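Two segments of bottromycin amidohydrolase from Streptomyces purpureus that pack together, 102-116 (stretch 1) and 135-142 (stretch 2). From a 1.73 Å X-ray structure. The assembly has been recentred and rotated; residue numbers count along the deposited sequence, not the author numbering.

Stretch 1 (102-116) DLVGLLVHGVTAYRQ
Stretch 2 135-142: AVLPRPWV

Four backbone hydrogen bonds join strand 111-116 to strand 139-142, which run parallel, their axes 21° apart and 4.7 Å at closest approach. Arg139 N donates to Thr112 O (2.9 Å), Tyr114 N to Arg139 O (3.1 Å), Trp141 N to Tyr114 O (2.8 Å) and Gln116 N to Trp141 O (2.8 Å). The register pairs Ala113 with Arg139, Tyr114 with Pro140, Arg115 with Trp141 and Gln116 with Val142, at CA-CA distances of 4.4, 5.2, 4.7 and 5.0 Å. Pro140, which lacks an amide hydrogen, fits because this ladder asks no donor of it.

A water bridges Tyr114 OH (3.0 Å) and donates to Pro138 O (2.7 Å). The Tyr114 ring (chi1 61°, p; chi2 98°) has Pro140 CA over one face and Pro138 CB at its edge, 3.8 Å from CD2. On the sheet face of Ala113 and Arg139, Arg115 (chi1 m, chi2 t, chi3 m) lays its aliphatic chain against Trp141 (chi1 t, chi2 100°), CG to CE3 3.9 Å; CD lies over the indole.

Helix 102-108 ends before His109, and Gly110 (phi 86°, psi 7°) suits the turn into the strand. Leu103 and Leu107, both mt, pack on extended Pro138 (-69/153): Leu103 CD2 and Leu107 CG each lie 3.8 Å from Pro138 CD, an apolar fit.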

# COMPACT_ATOMS: atom_id res chain seq x y z
N ASP A 102 4.19 7.83 -8.83
CA ASP A 102 3.82 6.96 -7.72
C ASP A 102 4.88 5.90 -7.45
O ASP A 102 5.15 5.57 -6.29
CB ASP A 102 2.49 6.27 -8.01
CG ASP A 102 1.37 7.22 -8.37
OD1 ASP A 102 1.44 8.42 -8.01
OD2 ASP A 102 0.35 6.78 -8.98
N LEU A 103 5.43 5.30 -8.51
CA LEU A 103 6.42 4.24 -8.33
C LEU A 103 7.65 4.78 -7.61
O LEU A 103 8.19 4.13 -6.70
CB LEU A 103 6.78 3.65 -9.70
CG LEU A 103 5.65 2.88 -10.45
CD1 LEU A 103 6.13 2.52 -11.84
CD2 LEU A 103 5.27 1.64 -9.69
N VAL A 104 8.09 5.97 -7.99
CA VAL A 104 9.25 6.58 -7.34
C VAL A 104 8.96 6.94 -5.89
O VAL A 104 9.78 6.68 -5.01
CB VAL A 104 9.74 7.81 -8.15
CG1 VAL A 104 10.82 8.55 -7.32
CG2 VAL A 104 10.28 7.39 -9.54
N GLY A 105 7.77 7.50 -5.62
CA GLY A 105 7.38 7.80 -4.25
C GLY A 105 7.40 6.58 -3.35
O GLY A 105 7.94 6.62 -2.24
N LEU A 106 6.87 5.45 -3.85
CA LEU A 106 6.91 4.24 -3.05
C LEU A 106 8.35 3.82 -2.74
O LEU A 106 8.67 3.57 -1.57
CB LEU A 106 6.14 3.11 -3.74
CG LEU A 106 4.64 3.34 -3.86
CD1 LEU A 106 4.02 2.29 -4.77
CD2 LEU A 106 3.94 3.34 -2.52
N LEU A 107 9.23 3.76 -3.78
CA LEU A 107 10.59 3.27 -3.58
C LEU A 107 11.33 4.13 -2.57
O LEU A 107 12.05 3.62 -1.71
CB LEU A 107 11.36 3.32 -4.90
CG LEU A 107 10.97 2.24 -5.90
CD1 LEU A 107 11.76 2.54 -7.19
CD2 LEU A 107 11.30 0.87 -5.33
N VAL A 108 11.18 5.43 -2.70
CA VAL A 108 11.91 6.37 -1.82
C VAL A 108 11.55 6.13 -0.36
O VAL A 108 12.36 6.38 0.54
CB VAL A 108 11.57 7.81 -2.27
CG1 VAL A 108 11.74 8.80 -1.14
CG2 VAL A 108 12.40 8.18 -3.48
N HIS A 109 10.35 5.61 -0.10
CA HIS A 109 9.87 5.40 1.25
C HIS A 109 9.97 3.95 1.69
O HIS A 109 9.40 3.59 2.73
CB HIS A 109 8.44 5.94 1.41
CG HIS A 109 8.43 7.43 1.32
ND1 HIS A 109 8.36 8.11 0.13
CD2 HIS A 109 8.54 8.38 2.29
CE1 HIS A 109 8.46 9.41 0.36
NE2 HIS A 109 8.57 9.60 1.66
N GLY A 110 10.76 3.14 0.95
CA GLY A 110 11.05 1.77 1.35
C GLY A 110 10.02 0.76 0.90
O GLY A 110 10.07 -0.40 1.32
N VAL A 111 9.06 1.19 0.10
CA VAL A 111 7.99 0.32 -0.38
C VAL A 111 8.46 -0.34 -1.67
O VAL A 111 8.59 0.32 -2.71
CB VAL A 111 6.70 1.09 -0.60
CG1 VAL A 111 5.63 0.12 -1.15
CG2 VAL A 111 6.18 1.74 0.66
N THR A 112 8.72 -1.64 -1.59
CA THR A 112 9.26 -2.40 -2.69
C THR A 112 8.24 -3.30 -3.37
O THR A 112 8.62 -4.01 -4.31
CB THR A 112 10.47 -3.24 -2.22
OG1 THR A 112 10.10 -4.10 -1.14
CG2 THR A 112 11.62 -2.36 -1.72
N ALA A 113 7.00 -3.32 -2.89
CA ALA A 113 5.91 -4.06 -3.51
C ALA A 113 4.59 -3.36 -3.12
O ALA A 113 4.53 -2.57 -2.17
CB ALA A 113 5.89 -5.51 -3.05
N TYR A 114 3.58 -3.57 -3.94
CA TYR A 114 2.27 -3.00 -3.63
C TYR A 114 1.19 -3.91 -4.23
O TYR A 114 1.42 -4.57 -5.26
CB TYR A 114 2.15 -1.56 -4.16
CG TYR A 114 2.29 -1.42 -5.70
CD1 TYR A 114 1.16 -1.33 -6.53
CD2 TYR A 114 3.54 -1.36 -6.30
CE1 TYR A 114 1.30 -1.24 -7.92
CE2 TYR A 114 3.70 -1.23 -7.70
CZ TYR A 114 2.58 -1.14 -8.50
OH TYR A 114 2.70 -1.02 -9.82
N ARG A 115 0.02 -3.89 -3.59
CA ARG A 115 -1.21 -4.43 -4.18
C ARG A 115 -1.91 -3.31 -4.94
O ARG A 115 -2.29 -2.27 -4.38
CB ARG A 115 -2.14 -5.05 -3.14
CG ARG A 115 -1.52 -6.19 -2.39
CD ARG A 115 -2.58 -7.02 -1.61
NE ARG A 115 -3.44 -6.17 -0.75
CZ ARG A 115 -4.55 -6.56 -0.14
NH1 ARG A 115 -5.26 -5.72 0.60
NH2 ARG A 115 -5.00 -7.83 -0.21
N GLN A 116 -2.08 -3.55 -6.22
CA GLN A 116 -2.83 -2.66 -7.12
C GLN A 116 -4.25 -3.16 -7.16
O GLN A 116 -4.56 -4.13 -7.85
CB GLN A 116 -2.23 -2.67 -8.51
CG GLN A 116 -3.02 -1.84 -9.52
CD GLN A 116 -2.96 -0.35 -9.22
OE1 GLN A 116 -2.00 0.14 -8.63
NE2 GLN A 116 -3.98 0.37 -9.62
N ALA A 135 14.02 -1.65 -15.37
CA ALA A 135 13.92 -0.44 -14.58
C ALA A 135 13.78 -0.86 -13.13
O ALA A 135 13.24 -1.94 -12.84
CB ALA A 135 12.71 0.40 -14.99
N VAL A 136 14.23 -0.01 -12.23
CA VAL A 136 14.07 -0.25 -10.80
C VAL A 136 12.67 0.18 -10.41
O VAL A 136 12.32 1.36 -10.55
CB VAL A 136 15.13 0.54 -10.01
CG1 VAL A 136 14.93 0.36 -8.54
CG2 VAL A 136 16.49 -0.00 -10.35
N LEU A 137 11.86 -0.77 -9.95
CA LEU A 137 10.51 -0.38 -9.53
C LEU A 137 9.99 -1.40 -8.51
O LEU A 137 10.54 -2.50 -8.37
CB LEU A 137 9.59 -0.24 -10.75
CG LEU A 137 9.71 -1.24 -11.86
CD1 LEU A 137 9.72 -2.61 -11.33
CD2 LEU A 137 8.56 -1.04 -12.83
N PRO A 138 8.97 -1.03 -7.74
CA PRO A 138 8.36 -1.98 -6.81
C PRO A 138 7.63 -3.06 -7.60
O PRO A 138 7.11 -2.80 -8.70
CB PRO A 138 7.37 -1.13 -6.01
CG PRO A 138 7.58 0.28 -6.44
CD PRO A 138 8.29 0.26 -7.78
N ARG A 139 7.52 -4.23 -6.97
CA ARG A 139 6.83 -5.35 -7.63
C ARG A 139 5.33 -5.25 -7.38
O ARG A 139 4.91 -5.16 -6.23
CB ARG A 139 7.37 -6.65 -7.04
CG ARG A 139 6.81 -7.96 -7.65
CD ARG A 139 7.32 -8.17 -9.10
NE ARG A 139 7.01 -9.52 -9.58
CZ ARG A 139 7.89 -10.43 -9.97
NH1 ARG A 139 9.20 -10.18 -10.01
NH2 ARG A 139 7.44 -11.62 -10.36
N PRO A 140 4.49 -5.31 -8.43
CA PRO A 140 3.04 -5.25 -8.23
C PRO A 140 2.39 -6.61 -8.02
O PRO A 140 2.85 -7.65 -8.50
CB PRO A 140 2.52 -4.62 -9.53
CG PRO A 140 3.53 -5.10 -10.59
CD PRO A 140 4.85 -5.35 -9.87
N TRP A 141 1.26 -6.55 -7.30
CA TRP A 141 0.30 -7.65 -7.18
C TRP A 141 -1.00 -7.06 -7.72
O TRP A 141 -1.46 -6.03 -7.24
CB TRP A 141 0.18 -8.14 -5.74
CG TRP A 141 -0.72 -9.27 -5.43
CD1 TRP A 141 -0.34 -10.57 -5.25
CD2 TRP A 141 -2.13 -9.24 -5.23
NE1 TRP A 141 -1.40 -11.34 -4.93
CE2 TRP A 141 -2.52 -10.56 -4.92
CE3 TRP A 141 -3.11 -8.25 -5.30
CZ2 TRP A 141 -3.85 -10.90 -4.69
CZ3 TRP A 141 -4.42 -8.58 -5.02
CH2 TRP A 141 -4.78 -9.90 -4.75
N VAL A 142 -1.55 -7.66 -8.78
CA VAL A 142 -2.45 -6.93 -9.67
C VAL A 142 -3.81 -7.64 -9.71
O VAL A 142 -3.88 -8.81 -10.10
CB VAL A 142 -1.84 -6.83 -11.08
CG1 VAL A 142 -2.75 -6.02 -11.97
CG2 VAL A 142 -0.41 -6.27 -10.98
O HOH W 1 5.47 -1.81 -10.63